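Local coordinates for acyl-CoA dehydrogenase FadE3 (Mycobacterium smegmatis, PDB 4IV6), which belongs to the acyl-CoA dehydrogenase family of flavoproteins and holds dihydroflavine-adenine dinucleotide within a tetramer of identical subunits, at residues E76-R80 with T254-A259; R80-S84 with R354-D358; V249-A253 with L361-E366. One frame throughout, in Å; residues are numbered along the deposited sequence. Where two conformers were deposited one is given.

Contact 1: E76-R80 with T254-A259; sequences EELAR and TGVARA
Arg80 and Gly255 touch backbone to backbone, their CA atoms 4.1 Å apart, and the two helices exchange CA-H...O contacts: Gly255 CA lies 3.4 Å from Glu76 O, and Arg80 CA lies 3.2 Å from Gly255 O. This is a close helix crossing at a glycine, joining helix 68-81 of the N-terminal helical domain to the long helix 234-270 of the C-terminal one in the acyl-CoA dehydrogenase fold. The axes of the short segments approach to 7.0 Å and cross at -47°, an approach open to them because Gly255 brings no side chain.

Beside the crossing runs a buried salt-bridge network. Arg258 NH1 is gripped twice, by Glu76 OE1 and Glu77 OE2, each at 2.9 Å. The bond to Glu77 is almost straight (177°) and lies in the guanidinium plane, whereas that to Glu76 is more bent; both carboxylates are met from above their planes. Arg80 lays its CD over one face of this guanidinium, 3.6 Å from Arg258 NH2, while its own charged end goes on to Glu23 and Glu262. With CG anti to the backbone N (chi1 177°) and an extended chain, Glu76 reaches across to helix 234-270, and its OE2 also pairs with Arg299. That same OE2 accepts a hydrogen bond from Thr254 OG1 at 2.7 Å through its anti lone pair.

Contact 2: R80-S84 with R354-D358; sequences RGWMS and RYFRD
Met83 and Asp358 form the tightly packed part of this contact, with Met83 CB 3.8 Å from Asp358 OD2. In the modelled conformer of Met83, one of two, the side chains run past each other in opposite directions, but the placement of the sulfur is doubtful. Tyr346 of the third subunit also packs on both residues.

The remainder is looser and bridged largely by water. A single direct hydrogen bond spans the gap, from Arg354 NH1 to Gly81 O at 3.0 Å; it is bent (146°), and the donor is tilted 33° from the carbonyl plane. Arg354 leaves its helix with CG anti to the backbone N (chi1 -173°), then folds at the next two torsions, which turns the guanidinium so that one face rests on Tyr355 CE1.

Two waters lie at the edge of this group, in its plane. Water 2 accepts from Arg354 NH2 and donates to Gly81 O, doubling the direct bond. Water 3 accepts from Arg354 NH1 and Met83 N and donates to Asp358 OD2 at 2.8 Å. The same OD2 receives water 4, which also donates to Ser84 OG, while Asp358 OD1 is taken by Tyr206 N. Further along, water 1 links Arg80 O to Tyr355 OH.

The waters and Arg354 thus serve backbone groups around the break at Trp82, where helix 68-81 gives way to helix 83-102: a water-mediated docking of a helix break on helix 352-364, between the two helical domains of the acyl-CoA dehydrogenase fold.

Contact 3: V249-A253 with L361-E366; sequences VAARA and LMIVGE. With FDA (dihydroflavine-adenine dinucleotide), chain D.
Arg252 and Glu366 supply the polar half of this contact, a salt bridge that joins the middle of helix 234-270 to the loop following helix 352-364. Arg252 NH2 donates to Glu366 OE2 at 2.8 Å, and NH1 adds a weak bond to the same oxygen at 3.3 Å, so one carboxylate oxygen takes both donors. The guanidinium and carboxylate planes stand at right angles, and OE2 is approached by NH2 from above the carboxylate plane, 49° out of it. Water 5, at the guanidinium edge and in its plane, accepts from Arg252 NH1 and donates to Glu366 OE1, closing a second path between the groups; NH1 also bonds to Gln248 OE1.

The apolar contacts centre on Val249, whose two branches divide the work. CG1 meets Met362 CG at 3.7 Å, and CG2, anti to the carbonyl carbon, meets Glu366 CB at 3.8 Å while also standing over the rim of one face of the Arg252 guanidinium. In the modelled conformer of Met362, whose end is not firmly placed, CE lies beside Ala253.

Toward the dihydroflavine-adenine dinucleotide the contacts are chiefly van der Waals. Leu361 bridges the two sides: CD1 touches Arg252 NH2 at the guanidinium edge, and CD2 lies 3.5 Å from the C7M methyl of dihydroflavine-adenine dinucleotide. Gly365 O comes to 3.1 Å from C9A of the same ring system, and Val364 O lies near O3'.

Around this pocket wall, helix 83-102 packs on Arg252, Leu361 and Met362 through Met83, helix 316-340 covers Val249 and Ala253, and Tyr346 of the third subunit lies against Leu361.

In the fold
Following the chain from the N terminus, the first segments to take part lie on helix 68-81 and the start of helix 83-102; they open contacts 1 and 2, with Arg80 in both. Contact 1 closes a loop of 173 residues that includes the beta-rich middle domain and returns on helix 234-270; contact 2 reaches further, to helix 352-364. Contact 3 starts at 249-253, inside both spans, and ends at 361-366, beyond both, so it crosses each of them. Three pieces are thereby joined pairwise: the N-terminal helices, helix 234-270 and helix 352-364. Val256 touches Tyr355 and Met83 CB, linking contacts 1 and 2, and Ala79 CB against Arg252 O ties contact 1 to contact 3.

Contact 1: E76-R80 with T254-A259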
loop_
_atom_site.group_PDB
_atom_site.type_symbol
_atom_site.label_atom_id
_atom_site.label_comp_id
_atom_site.label_asym_id
_atom_site.label_seq_id
_atom_site.Cartn_x
_atom_site.Cartn_y
_atom_site.Cartn_z
ATOM N N GLU B 76 -3.194 3.786 -26.418
ATOM C CA GLU B 76 -3.259 2.657 -25.515
ATOM C C GLU B 76 -3.021 1.338 -26.281
ATOM O O GLU B 76 -2.293 0.484 -25.809
ATOM C CB GLU B 76 -4.608 2.634 -24.804
ATOM C CG GLU B 76 -4.807 1.428 -23.888
ATOM C CD GLU B 76 -6.202 1.353 -23.302
ATOM O OE1 GLU B 76 -7.100 0.885 -24.031
ATOM O OE2 GLU B 76 -6.375 1.727 -22.109
ATOM N N GLU B 77 -3.623 1.194 -27.466
ATOM C CA GLU B 77 -3.458 -0.009 -28.262
ATOM C C GLU B 77 -2.017 -0.202 -28.645
ATOM O O GLU B 77 -1.487 -1.311 -28.551
ATOM C CB GLU B 77 -4.281 0.023 -29.541
ATOM C CG GLU B 77 -5.778 -0.166 -29.365
ATOM C CD GLU B 77 -6.206 -1.481 -28.730
ATOM O OE1 GLU B 77 -5.509 -2.543 -28.832
ATOM O OE2 GLU B 77 -7.278 -1.409 -28.091
ATOM N N LEU B 78 -1.390 0.875 -29.100
ATOM C CA LEU B 78 0.021 0.843 -29.464
ATOM C C LEU B 78 0.869 0.390 -28.296
ATOM O O LEU B 78 1.711 -0.522 -28.443
ATOM C CB LEU B 78 0.477 2.214 -29.942
ATOM C CG LEU B 78 0.044 2.639 -31.329
ATOM C CD1 LEU B 78 0.493 4.052 -31.563
ATOM C CD2 LEU B 78 0.646 1.727 -32.378
ATOM N N ALA B 79 0.633 1.010 -27.133
ATOM C CA ALA B 79 1.430 0.712 -25.924
ATOM C C ALA B 79 1.226 -0.676 -25.386
ATOM O O ALA B 79 2.170 -1.283 -24.860
ATOM C CB ALA B 79 1.189 1.739 -24.830
ATOM N N ARG B 80 0.003 -1.191 -25.522
ATOM C CA ARG B 80 -0.278 -2.559 -25.221
ATOM C C ARG B 80 0.668 -3.513 -25.971
ATOM O O ARG B 80 1.211 -4.451 -25.385
ATOM C CB ARG B 80 -1.732 -2.846 -25.554
ATOM C CG ARG B 80 -2.214 -4.266 -25.316
ATOM C CD ARG B 80 -3.658 -4.367 -25.840
ATOM N NE ARG B 80 -4.024 -5.767 -25.961
ATOM C CZ ARG B 80 -3.859 -6.525 -27.034
ATOM N NH1 ARG B 80 -4.220 -7.782 -26.945
ATOM N NH2 ARG B 80 -3.456 -6.045 -28.200
ATOM N N THR B 254 -2.070 2.740 -19.316
ATOM C CA THR B 254 -3.160 1.790 -19.355
ATOM C C THR B 254 -2.936 0.699 -20.398
ATOM O O THR B 254 -3.400 -0.404 -20.221
ATOM C CB THR B 254 -4.542 2.418 -19.555
ATOM O OG1 THR B 254 -4.577 3.175 -20.769
ATOM C CG2 THR B 254 -4.904 3.253 -18.352
ATOM N N GLY B 255 -2.179 1.000 -21.449
ATOM C CA GLY B 255 -1.882 0.030 -22.495
ATOM C C GLY B 255 -0.934 -1.025 -21.987
ATOM O O GLY B 255 -1.184 -2.225 -22.169
ATOM N N VAL B 256 0.132 -0.584 -21.307
ATOM C CA VAL B 256 1.073 -1.513 -20.694
ATOM C C VAL B 256 0.367 -2.377 -19.622
ATOM O O VAL B 256 0.534 -3.590 -19.577
ATOM C CB VAL B 256 2.310 -0.795 -20.118
ATOM C CG1 VAL B 256 3.165 -1.759 -19.311
ATOM C CG2 VAL B 256 3.152 -0.221 -21.245
ATOM N N ALA B 257 -0.459 -1.741 -18.802
ATOM C CA ALA B 257 -1.298 -2.461 -17.842
ATOM C C ALA B 257 -2.213 -3.498 -18.493
ATOM O O ALA B 257 -2.336 -4.617 -17.961
ATOM C CB ALA B 257 -2.116 -1.485 -17.023
ATOM N N ARG B 258 -2.836 -3.161 -19.629
ATOM C CA ARG B 258 -3.737 -4.097 -20.315
ATOM C C ARG B 258 -2.936 -5.319 -20.723
ATOM O O ARG B 258 -3.390 -6.439 -20.551
ATOM C CB ARG B 258 -4.411 -3.497 -21.554
ATOM C CG ARG B 258 -5.652 -2.650 -21.260
ATOM C CD ARG B 258 -6.197 -2.006 -22.532
ATOM N NE ARG B 258 -6.612 -3.048 -23.452
ATOM C CZ ARG B 258 -6.868 -2.875 -24.740
ATOM N NH1 ARG B 258 -6.791 -1.691 -25.287
ATOM N NH2 ARG B 258 -7.186 -3.915 -25.493
ATOM N N ALA B 259 -1.719 -5.091 -21.210
ATOM C CA ALA B 259 -0.867 -6.197 -21.683
ATOM C C ALA B 259 -0.451 -7.109 -20.519
ATOM O O ALA B 259 -0.534 -8.320 -20.617
ATOM C CB ALA B 259 0.357 -5.673 -22.418
#

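Contact 2: R80-S84 with R354-D358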
loop_
_atom_site.group_PDB
_atom_site.type_symbol
_atom_site.label_atom_id
_atom_site.label_comp_id
_atom_site.label_asym_id
_atom_site.label_seq_id
_atom_site.Cartn_x
_atom_site.Cartn_y
_atom_site.Cartn_z
ATOM N N ARG B 80 0.003 -1.191 -25.522
ATOM C CA ARG B 80 -0.278 -2.559 -25.221
ATOM C C ARG B 80 0.668 -3.513 -25.971
ATOM O O ARG B 80 1.211 -4.451 -25.385
ATOM C CB ARG B 80 -1.732 -2.846 -25.554
ATOM C CG ARG B 80 -2.214 -4.266 -25.316
ATOM C CD ARG B 80 -3.658 -4.367 -25.840
ATOM N NE ARG B 80 -4.024 -5.767 -25.961
ATOM C CZ ARG B 80 -3.859 -6.525 -27.034
ATOM N NH1 ARG B 80 -4.220 -7.782 -26.945
ATOM N NH2 ARG B 80 -3.456 -6.045 -28.200
ATOM N N GLY B 81 0.884 -3.264 -27.259
ATOM C CA GLY B 81 1.853 -4.072 -28.013
ATOM C C GLY B 81 3.307 -3.800 -27.631
ATOM O O GLY B 81 4.097 -4.713 -27.424
ATOM N N TRP B 82 3.660 -2.534 -27.538
ATOM C CA TRP B 82 5.028 -2.130 -27.219
ATOM C C TRP B 82 5.023 -0.656 -26.856
ATOM O O TRP B 82 4.726 0.184 -27.709
ATOM C CB TRP B 82 5.966 -2.388 -28.398
ATOM C CG TRP B 82 7.428 -2.233 -28.147
ATOM C CD1 TRP B 82 8.065 -2.071 -26.942
ATOM C CD2 TRP B 82 8.459 -2.285 -29.138
ATOM N NE1 TRP B 82 9.429 -2.031 -27.137
ATOM C CE2 TRP B 82 9.693 -2.139 -28.474
ATOM C CE3 TRP B 82 8.454 -2.443 -30.529
ATOM C CZ2 TRP B 82 10.911 -2.139 -29.151
ATOM C CZ3 TRP B 82 9.674 -2.441 -31.193
ATOM C CH2 TRP B 82 10.878 -2.291 -30.498
ATOM N N MET B 83 5.328 -0.361 -25.583
ATOM C CA MET B 83 5.267 1.000 -25.059
ATOM C C MET B 83 6.026 1.957 -25.978
ATOM O O MET B 83 5.580 3.079 -26.240
ATOM C CB MET B 83 5.862 1.050 -23.644
ATOM C CG MET B 83 5.716 2.403 -22.947
ATOM S SD MET B 83 6.526 2.467 -21.327
ATOM C CE MET B 83 8.248 2.562 -21.812
ATOM N N SER B 84 7.183 1.496 -26.452
ATOM C CA SER B 84 8.054 2.317 -27.294
ATOM C C SER B 84 7.352 2.872 -28.558
ATOM O O SER B 84 7.704 3.950 -29.040
ATOM C CB SER B 84 9.303 1.508 -27.704
ATOM O OG SER B 84 10.101 1.150 -26.568
ATOM N N ARG B 354 9.257 -7.508 -19.521
ATOM C CA ARG B 354 9.352 -6.309 -20.321
ATOM C C ARG B 354 8.370 -5.235 -19.812
ATOM O O ARG B 354 8.740 -4.057 -19.724
ATOM C CB ARG B 354 9.082 -6.600 -21.805
ATOM C CG ARG B 354 9.347 -5.386 -22.661
ATOM C CD ARG B 354 8.473 -5.251 -23.856
ATOM N NE ARG B 354 7.988 -6.476 -24.510
ATOM C CZ ARG B 354 6.825 -6.488 -25.168
ATOM N NH1 ARG B 354 6.060 -5.375 -25.220
ATOM N NH2 ARG B 354 6.418 -7.583 -25.790
ATOM N N TYR B 355 7.123 -5.618 -19.524
ATOM C CA TYR B 355 6.179 -4.627 -19.001
ATOM C C TYR B 355 6.690 -4.036 -17.697
ATOM O O TYR B 355 6.505 -2.857 -17.441
ATOM C CB TYR B 355 4.762 -5.186 -18.817
ATOM C CG TYR B 355 4.275 -6.049 -19.955
ATOM C CD1 TYR B 355 4.424 -5.662 -21.281
ATOM C CD2 TYR B 355 3.624 -7.257 -19.687
ATOM C CE1 TYR B 355 3.970 -6.471 -22.318
ATOM C CE2 TYR B 355 3.178 -8.063 -20.711
ATOM C CZ TYR B 355 3.339 -7.665 -22.006
ATOM O OH TYR B 355 2.835 -8.478 -22.980
ATOM N N PHE B 356 7.298 -4.880 -16.875
ATOM C CA PHE B 356 7.860 -4.483 -15.592
ATOM C C PHE B 356 8.987 -3.454 -15.807
ATOM O O PHE B 356 9.089 -2.487 -15.078
ATOM C CB PHE B 356 8.367 -5.741 -14.862
ATOM C CG PHE B 356 9.049 -5.489 -13.546
ATOM C CD1 PHE B 356 8.312 -5.298 -12.384
ATOM C CD2 PHE B 356 10.432 -5.503 -13.443
ATOM C CE1 PHE B 356 8.955 -5.094 -11.157
ATOM C CE2 PHE B 356 11.062 -5.301 -12.227
ATOM C CZ PHE B 356 10.325 -5.105 -11.091
ATOM N N ARG B 357 9.815 -3.665 -16.822
ATOM C CA ARG B 357 10.907 -2.732 -17.129
ATOM C C ARG B 357 10.395 -1.443 -17.777
ATOM O O ARG B 357 11.018 -0.418 -17.642
ATOM C CB ARG B 357 11.923 -3.391 -18.086
ATOM C CG ARG B 357 12.832 -4.437 -17.476
ATOM C CD ARG B 357 13.887 -4.861 -18.471
ATOM N NE ARG B 357 13.325 -5.644 -19.566
ATOM C CZ ARG B 357 13.113 -5.219 -20.808
ATOM N NH1 ARG B 357 13.455 -4.002 -21.196
ATOM N NH2 ARG B 357 12.613 -6.062 -21.704
ATOM N N ASP B 358 9.279 -1.516 -18.503
ATOM C CA ASP B 358 8.739 -0.352 -19.214
ATOM C C ASP B 358 7.919 0.586 -18.302
ATOM O O ASP B 358 7.933 1.797 -18.471
ATOM C CB ASP B 358 7.886 -0.785 -20.394
ATOM C CG ASP B 358 8.727 -1.194 -21.612
ATOM O OD1 ASP B 358 9.962 -0.955 -21.609
ATOM O OD2 ASP B 358 8.143 -1.743 -22.563
HETATM O O HOH W 1 1.555 -7.351 -25.574
HETATM O O HOH W 2 3.663 -7.234 -26.759
HETATM O O HOH W 3 5.863 -2.700 -23.885
HETATM O O HOH W 4 8.790 -0.156 -24.650
#

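Contact 3: V249-A253 with L361-E366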
loop_
_atom_site.group_PDB
_atom_site.type_symbol
_atom_site.label_atom_id
_atom_site.label_comp_id
_atom_site.label_asym_id
_atom_site.label_seq_id
_atom_site.Cartn_x
_atom_site.Cartn_y
_atom_site.Cartn_z
ATOM N N VAL B 249 0.489 9.967 -22.031
ATOM C CA VAL B 249 1.267 9.145 -21.119
ATOM C C VAL B 249 0.363 8.241 -20.288
ATOM O O VAL B 249 0.711 7.070 -20.085
ATOM C CB VAL B 249 2.167 9.992 -20.214
ATOM C CG1 VAL B 249 2.846 9.142 -19.138
ATOM C CG2 VAL B 249 3.223 10.711 -21.047
ATOM N N ALA B 250 -0.774 8.765 -19.812
ATOM C CA ALA B 250 -1.749 7.933 -19.103
ATOM C C ALA B 250 -2.190 6.743 -19.963
ATOM O O ALA B 250 -2.303 5.624 -19.476
ATOM C CB ALA B 250 -2.944 8.750 -18.668
ATOM N N ALA B 251 -2.455 6.994 -21.238
ATOM C CA ALA B 251 -2.815 5.940 -22.196
ATOM C C ALA B 251 -1.701 4.922 -22.403
ATOM O O ALA B 251 -1.976 3.735 -22.554
ATOM C CB ALA B 251 -3.201 6.554 -23.538
ATOM N N ARG B 252 -0.441 5.371 -22.446
ATOM C CA ARG B 252 0.644 4.423 -22.480
ATOM C C ARG B 252 0.610 3.464 -21.323
ATOM O O ARG B 252 0.897 2.275 -21.478
ATOM C CB ARG B 252 2.000 5.100 -22.414
ATOM C CG ARG B 252 2.594 5.401 -23.713
ATOM C CD ARG B 252 4.037 5.843 -23.542
ATOM N NE ARG B 252 4.134 7.204 -23.964
ATOM C CZ ARG B 252 5.187 7.968 -23.772
ATOM N NH1 ARG B 252 5.142 9.185 -24.229
ATOM N NH2 ARG B 252 6.267 7.525 -23.142
ATOM N N ALA B 253 0.317 4.017 -20.154
ATOM C CA ALA B 253 0.317 3.268 -18.924
ATOM C C ALA B 253 -0.884 2.309 -18.882
ATOM O O ALA B 253 -0.739 1.157 -18.497
ATOM C CB ALA B 253 0.353 4.226 -17.728
ATOM N N LEU B 361 9.036 4.016 -16.648
ATOM C CA LEU B 361 9.240 5.156 -17.550
ATOM C C LEU B 361 8.163 6.210 -17.366
ATOM O O LEU B 361 8.483 7.400 -17.287
ATOM C CB LEU B 361 9.276 4.707 -19.005
ATOM C CG LEU B 361 9.602 5.742 -20.103
ATOM C CD1 LEU B 361 8.361 6.413 -20.649
ATOM C CD2 LEU B 361 10.619 6.800 -19.672
ATOM N N MET B 362 6.897 5.798 -17.287
ATOM C CA MET B 362 5.778 6.734 -17.178
ATOM C C MET B 362 5.698 7.395 -15.809
ATOM O O MET B 362 5.013 8.392 -15.639
ATOM C CB MET B 362 4.453 6.027 -17.492
ATOM C CG MET B 362 4.264 5.723 -18.976
ATOM S SD MET B 362 5.224 4.323 -19.572
ATOM C CE MET B 362 4.101 2.964 -19.144
ATOM N N ILE B 363 6.399 6.836 -14.841
ATOM C CA ILE B 363 6.467 7.378 -13.486
ATOM C C ILE B 363 7.569 8.442 -13.323
ATOM O O ILE B 363 7.306 9.510 -12.753
ATOM C CB ILE B 363 6.697 6.220 -12.495
ATOM C CG1 ILE B 363 5.389 5.455 -12.309
ATOM C CG2 ILE B 363 7.190 6.698 -11.152
ATOM C CD1 ILE B 363 5.537 4.203 -11.461
ATOM N N VAL B 364 8.783 8.153 -13.799
ATOM C CA VAL B 364 9.970 9.003 -13.539
ATOM C C VAL B 364 10.450 9.805 -14.725
ATOM O O VAL B 364 11.242 10.741 -14.555
ATOM C CB VAL B 364 11.216 8.215 -13.047
ATOM C CG1 VAL B 364 10.885 7.409 -11.827
ATOM C CG2 VAL B 364 11.821 7.317 -14.140
ATOM N N GLY B 365 10.008 9.421 -15.909
ATOM C CA GLY B 365 10.592 9.912 -17.160
ATOM C C GLY B 365 9.616 10.616 -18.088
ATOM O O GLY B 365 9.923 10.854 -19.265
ATOM N N GLU B 366 8.438 10.961 -17.590
ATOM C CA GLU B 366 7.509 11.814 -18.378
ATOM C C GLU B 366 6.947 12.870 -17.431
ATOM O O GLU B 366 5.736 12.915 -17.135
ATOM C CB GLU B 366 6.414 10.944 -18.983
ATOM C CG GLU B 366 6.903 9.905 -20.002
ATOM C CD GLU B 366 7.258 10.502 -21.365
ATOM O OE1 GLU B 366 7.047 11.729 -21.544
ATOM O OE2 GLU B 366 7.745 9.750 -22.274
HETATM P PA FDA D . 14.929 15.814 -10.947
HETATM O O1A FDA D . 14.130 17.053 -11.267
HETATM O O2A FDA D . 16.420 15.894 -10.764
HETATM O O5B FDA D . 14.275 15.137 -9.651
HETATM C C5B FDA D . 14.897 14.045 -8.934
HETATM C C4B FDA D . 13.955 13.589 -7.806
HETATM O O4B FDA D . 13.575 14.694 -6.963
HETATM C C3B FDA D . 12.647 13.042 -8.337
HETATM O O3B FDA D . 12.124 12.078 -7.397
HETATM C C2B FDA D . 11.785 14.284 -8.399
HETATM O O2B FDA D . 10.382 14.034 -8.390
HETATM C C1B FDA D . 12.186 14.950 -7.105
HETATM N N9A FDA D . 11.921 16.414 -7.084
HETATM C C8A FDA D . 12.598 17.347 -7.790
HETATM N N7A FDA D . 12.133 18.579 -7.502
HETATM C C5A FDA D . 11.132 18.419 -6.602
HETATM C C6A FDA D . 10.214 19.288 -5.885
HETATM N N6A FDA D . 10.274 20.607 -6.081
HETATM N N1A FDA D . 9.305 18.762 -5.035
HETATM C C2A FDA D . 9.265 17.438 -4.812
HETATM N N3A FDA D . 10.079 16.561 -5.442
HETATM C C4A FDA D . 11.015 16.997 -6.309
HETATM N N1 FDA D . 12.320 15.165 -21.431
HETATM C C2 FDA D . 12.110 15.904 -22.516
HETATM O O2 FDA D . 12.220 17.142 -22.433
HETATM N N3 FDA D . 11.783 15.358 -23.701
HETATM C C4 FDA D . 11.656 14.047 -23.908
HETATM O O4 FDA D . 11.377 13.587 -25.048
HETATM C C4X FDA D . 11.845 13.157 -22.745
HETATM N N5 FDA D . 11.774 11.812 -22.825
HETATM C C5X FDA D . 12.367 11.053 -21.869
HETATM C C6 FDA D . 12.691 9.711 -22.101
HETATM C C7 FDA D . 13.266 8.917 -21.109
HETATM C C7M FDA D . 13.641 7.484 -21.386
HETATM C C8 FDA D . 13.510 9.466 -19.834
HETATM C C8M FDA D . 14.121 8.687 -18.692
HETATM C C9 FDA D . 13.197 10.797 -19.607
HETATM C C9A FDA D . 12.646 11.604 -20.615
HETATM N N10 FDA D . 12.377 12.964 -20.350
HETATM C C10 FDA D . 12.222 13.809 -21.471
HETATM C "C1'" FDA D . 13.029 13.554 -19.175
HETATM C "C2'" FDA D . 12.024 13.533 -18.044
HETATM O "O2'" FDA D . 10.936 14.421 -18.302
HETATM C "C3'" FDA D . 12.749 13.909 -16.751
HETATM O "O3'" FDA D . 13.505 12.778 -16.331
HETATM C "C4'" FDA D . 11.817 14.315 -15.634
HETATM O "O4'" FDA D . 11.454 15.677 -15.910
HETATM C "C5'" FDA D . 12.516 14.290 -14.263
HETATM O "O5'" FDA D . 13.724 15.010 -14.365
HETATM P P FDA D . 15.052 14.706 -13.556
HETATM O O1P FDA D . 15.930 15.897 -13.879
HETATM O O2P FDA D . 15.534 13.336 -13.892
HETATM O O3P FDA D . 14.530 14.705 -12.029
HETATM O O HOH W 5 6.154 11.782 -24.219
#